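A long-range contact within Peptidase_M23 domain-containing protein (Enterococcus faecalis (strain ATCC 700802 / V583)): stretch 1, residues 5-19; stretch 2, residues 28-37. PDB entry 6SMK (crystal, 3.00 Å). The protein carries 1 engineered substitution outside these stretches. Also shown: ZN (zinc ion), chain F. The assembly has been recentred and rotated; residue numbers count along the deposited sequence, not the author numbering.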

# COMPACT_ATOMS: atom_id res chain seq x y z
N ALA A 5 -9.58 -4.41 3.64
CA ALA A 5 -9.13 -4.93 2.36
C ALA A 5 -9.10 -3.82 1.32
O ALA A 5 -9.92 -2.90 1.36
N PRO A 6 -8.16 -3.87 0.38
CA PRO A 6 -8.14 -2.89 -0.72
C PRO A 6 -9.18 -3.20 -1.77
O PRO A 6 -9.44 -4.36 -2.10
N HIS A 7 -9.77 -2.14 -2.33
CA HIS A 7 -10.79 -2.28 -3.37
C HIS A 7 -10.48 -1.32 -4.53
O HIS A 7 -11.28 -0.49 -4.94
N PHE A 8 -9.27 -1.46 -5.06
CA PHE A 8 -8.89 -0.69 -6.23
C PHE A 8 -9.73 -1.13 -7.41
O PHE A 8 -10.03 -2.31 -7.58
N GLY A 9 -10.11 -0.17 -8.23
CA GLY A 9 -10.89 -0.46 -9.41
C GLY A 9 -9.99 -0.62 -10.61
O GLY A 9 -8.84 -1.04 -10.50
N SER A 10 -10.53 -0.27 -11.76
CA SER A 10 -9.73 -0.25 -12.96
C SER A 10 -8.79 0.96 -12.93
O SER A 10 -9.09 1.97 -12.30
N PRO A 11 -7.61 0.86 -13.56
CA PRO A 11 -7.04 -0.28 -14.27
C PRO A 11 -6.20 -1.16 -13.38
O PRO A 11 -5.43 -1.97 -13.90
N PHE A 12 -6.32 -0.99 -12.06
CA PHE A 12 -5.53 -1.81 -11.14
C PHE A 12 -5.95 -3.26 -11.24
O PHE A 12 -7.13 -3.58 -11.15
N VAL A 13 -4.98 -4.15 -11.44
CA VAL A 13 -5.26 -5.58 -11.46
C VAL A 13 -4.36 -6.29 -10.47
O VAL A 13 -3.13 -6.13 -10.50
N ARG A 14 -4.98 -7.06 -9.57
CA ARG A 14 -4.30 -7.82 -8.53
C ARG A 14 -3.45 -8.91 -9.13
O ARG A 14 -3.91 -9.67 -10.00
N THR A 15 -2.21 -9.02 -8.66
CA THR A 15 -1.25 -9.98 -9.20
C THR A 15 -0.71 -10.93 -8.14
O THR A 15 -0.88 -12.14 -8.26
N SER A 16 -0.05 -10.42 -7.11
CA SER A 16 0.49 -11.28 -6.06
C SER A 16 -0.27 -11.03 -4.77
O SER A 16 -0.41 -9.88 -4.33
N ASP A 17 -0.74 -12.12 -4.16
CA ASP A 17 -1.55 -12.08 -2.95
C ASP A 17 -0.67 -11.81 -1.73
O ASP A 17 0.56 -11.68 -1.82
N TYR A 18 -1.30 -11.74 -0.56
CA TYR A 18 -0.56 -11.53 0.68
C TYR A 18 -0.17 -12.88 1.27
O TYR A 18 -0.92 -13.86 1.16
N GLY A 19 1.01 -12.92 1.89
CA GLY A 19 1.45 -14.12 2.59
C GLY A 19 2.51 -14.97 1.91
O GLY A 19 3.27 -14.48 1.07
N PHE A 28 7.85 -14.26 1.49
CA PHE A 28 6.60 -13.92 2.16
C PHE A 28 6.23 -12.50 1.76
O PHE A 28 6.85 -11.54 2.25
N HIS A 29 5.22 -12.34 0.90
CA HIS A 29 4.75 -11.02 0.54
C HIS A 29 4.02 -10.39 1.72
O HIS A 29 3.16 -11.02 2.33
N THR A 30 4.37 -9.14 2.02
CA THR A 30 3.88 -8.45 3.20
C THR A 30 2.65 -7.59 2.92
O THR A 30 2.12 -6.95 3.83
N GLY A 31 2.19 -7.58 1.69
CA GLY A 31 0.99 -6.84 1.33
C GLY A 31 0.36 -7.47 0.12
O GLY A 31 0.57 -8.65 -0.17
N ILE A 32 -0.40 -6.67 -0.61
CA ILE A 32 -1.06 -7.12 -1.83
C ILE A 32 -0.63 -6.20 -2.97
O ILE A 32 -0.76 -4.97 -2.86
N ASP A 33 -0.12 -6.79 -4.05
CA ASP A 33 0.37 -6.03 -5.19
C ASP A 33 -0.73 -5.89 -6.23
O ASP A 33 -1.35 -6.88 -6.64
N TYR A 34 -0.99 -4.66 -6.66
CA TYR A 34 -1.91 -4.38 -7.76
C TYR A 34 -1.13 -3.75 -8.90
O TYR A 34 -0.49 -2.70 -8.72
N ALA A 35 -1.17 -4.37 -10.07
CA ALA A 35 -0.43 -3.87 -11.22
C ALA A 35 -1.23 -2.81 -11.96
O ALA A 35 -2.45 -2.88 -12.06
N ALA A 36 -0.50 -1.83 -12.48
CA ALA A 36 -1.05 -0.74 -13.28
C ALA A 36 0.12 0.02 -13.86
O ALA A 36 1.23 -0.08 -13.35
N PRO A 37 -0.09 0.75 -14.95
CA PRO A 37 1.02 1.47 -15.57
C PRO A 37 1.58 2.53 -14.65
O PRO A 37 0.88 3.06 -13.78

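The contact is an antiparallel strand pairing with an aromatic cluster around Tyr34 on one face and a zinc site on the other. Backbone bonds set the register: Val13 N to Ala35 O is 2.9 Å and Ala35 N to Val13 O is 2.7 Å, while farther along Gly19 N reaches His29 O at 2.9 Å. Tyr34 (chi1 m, -77°) shares its face of the sheet with Arg14 and has the largest area covered by the other stretch, 146 Å². Phe8 (m) turns its edge to one face of the Tyr34 ring, with CD2 3.6 Å from Tyr34 CD1 and planes at 63°; Arg14 CG lies over the opposite face. Extended from chi1 t, Arg14 also donates from NH1 to Tyr34 OH (3.1 Å), and its NE forms a salt bridge with Asp17 OD1 at 2.9 Å. Pro6 CG approaches the ring edge, 3.7 Å from Tyr34 CE1. Beyond, Tyr18 (t) packs its CB 3.8 Å from Ile32 CG1 and receives the edge of Phe28, whose own ring face covers Gly19 CA. On the other face, His29 NE2 (1.9 Å) and Asp33 OD1 (2.2 Å) bind zinc with a water, 2.3 Å from ZN, that donates to Asp33 OD2 (3.0 Å). Ser16 OG lies over the His29 ring, 3.6 Å from His29 NE2.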

# COMPACT_ATOMS: atom_id res chain seq x y z
CB ALA A 5 -10.06 -6.05 1.91
CB PRO A 6 -6.73 -3.06 -1.30
CG PRO A 6 -6.40 -4.51 -1.03
CD PRO A 6 -7.06 -4.85 0.29
CB HIS A 7 -12.17 -2.04 -2.79
CG HIS A 7 -12.55 -3.04 -1.75
ND1 HIS A 7 -12.56 -2.75 -0.41
CD2 HIS A 7 -12.93 -4.34 -1.86
CE1 HIS A 7 -12.93 -3.82 0.27
NE2 HIS A 7 -13.17 -4.79 -0.58
CB PHE A 8 -7.42 -0.91 -6.56
CG PHE A 8 -6.49 -0.32 -5.56
CD1 PHE A 8 -6.30 1.05 -5.49
CD2 PHE A 8 -5.79 -1.13 -4.69
CE1 PHE A 8 -5.44 1.60 -4.58
CE2 PHE A 8 -4.92 -0.59 -3.78
CZ PHE A 8 -4.74 0.77 -3.73
CB SER A 10 -10.62 -0.21 -14.18
OG SER A 10 -11.37 -1.40 -14.26
CB PRO A 11 -6.16 0.39 -15.31
CG PRO A 11 -5.62 1.58 -14.57
CD PRO A 11 -6.70 2.01 -13.61
CB PHE A 12 -5.69 -1.31 -9.70
CG PHE A 12 -5.15 0.06 -9.46
CD1 PHE A 12 -3.83 0.26 -9.14
CD2 PHE A 12 -5.96 1.16 -9.57
CE1 PHE A 12 -3.34 1.52 -8.93
CE2 PHE A 12 -5.47 2.43 -9.35
CZ PHE A 12 -4.17 2.61 -9.03
CB VAL A 13 -5.13 -6.19 -12.87
CG1 VAL A 13 -3.84 -5.79 -13.52
CG2 VAL A 13 -5.25 -7.69 -12.79
CB ARG A 14 -5.35 -8.42 -7.61
CG ARG A 14 -4.86 -9.08 -6.37
CD ARG A 14 -5.94 -8.90 -5.32
NE ARG A 14 -5.84 -9.82 -4.20
CZ ARG A 14 -6.42 -9.62 -3.04
NH1 ARG A 14 -7.15 -8.52 -2.85
NH2 ARG A 14 -6.28 -10.49 -2.06
CB THR A 15 -0.09 -9.24 -9.88
OG1 THR A 15 0.65 -8.51 -8.89
CG2 THR A 15 -0.62 -8.31 -10.93
CB SER A 16 1.98 -11.04 -5.88
OG SER A 16 2.18 -9.98 -4.97
CB ASP A 17 -2.32 -13.38 -2.81
CG ASP A 17 -3.74 -13.27 -3.32
OD1 ASP A 17 -4.18 -12.13 -3.59
OD2 ASP A 17 -4.40 -14.32 -3.45
CB TYR A 18 -1.40 -10.73 1.68
CG TYR A 18 -0.82 -10.76 3.08
CD1 TYR A 18 0.25 -9.95 3.42
CD2 TYR A 18 -1.32 -11.62 4.05
CE1 TYR A 18 0.79 -9.98 4.69
CE2 TYR A 18 -0.78 -11.66 5.31
CZ TYR A 18 0.27 -10.84 5.64
OH TYR A 18 0.80 -10.89 6.92
CB PHE A 28 6.74 -14.03 3.68
CG PHE A 28 5.44 -14.01 4.41
CD1 PHE A 28 4.90 -15.19 4.92
CD2 PHE A 28 4.75 -12.82 4.61
CE1 PHE A 28 3.69 -15.18 5.60
CE2 PHE A 28 3.54 -12.81 5.29
CZ PHE A 28 3.01 -13.98 5.79
CB HIS A 29 3.84 -11.07 -0.69
CG HIS A 29 3.76 -9.78 -1.44
ND1 HIS A 29 2.67 -8.94 -1.35
CD2 HIS A 29 4.63 -9.17 -2.27
CE1 HIS A 29 2.87 -7.87 -2.09
NE2 HIS A 29 4.05 -7.98 -2.66
CB THR A 30 5.00 -7.59 3.79
OG1 THR A 30 5.19 -6.43 2.97
CG2 THR A 30 6.26 -8.37 3.77
CB ILE A 32 -2.58 -7.10 -1.66
CG1 ILE A 32 -2.94 -7.88 -0.40
CG2 ILE A 32 -3.24 -7.64 -2.93
CD1 ILE A 32 -4.41 -8.18 -0.25
CB ASP A 33 1.60 -6.72 -5.79
CG ASP A 33 2.89 -6.44 -5.01
OD1 ASP A 33 2.85 -5.69 -4.02
OD2 ASP A 33 3.95 -6.98 -5.39
CB TYR A 34 -3.04 -3.45 -7.33
CG TYR A 34 -4.15 -4.08 -6.53
CD1 TYR A 34 -4.02 -4.26 -5.16
CD2 TYR A 34 -5.34 -4.47 -7.12
CE1 TYR A 34 -5.04 -4.82 -4.41
CE2 TYR A 34 -6.36 -5.03 -6.38
CZ TYR A 34 -6.21 -5.21 -5.03
OH TYR A 34 -7.23 -5.77 -4.29
CB ALA A 35 -0.08 -5.01 -12.17
CB ALA A 36 -1.94 0.18 -12.43
CB PRO A 37 0.38 2.11 -16.81
CG PRO A 37 -0.81 1.27 -17.08
CD PRO A 37 -1.32 0.80 -15.75
ZN ZN F . 4.62 -6.15 -2.80
O HOH W 1 6.23 -5.38 -4.27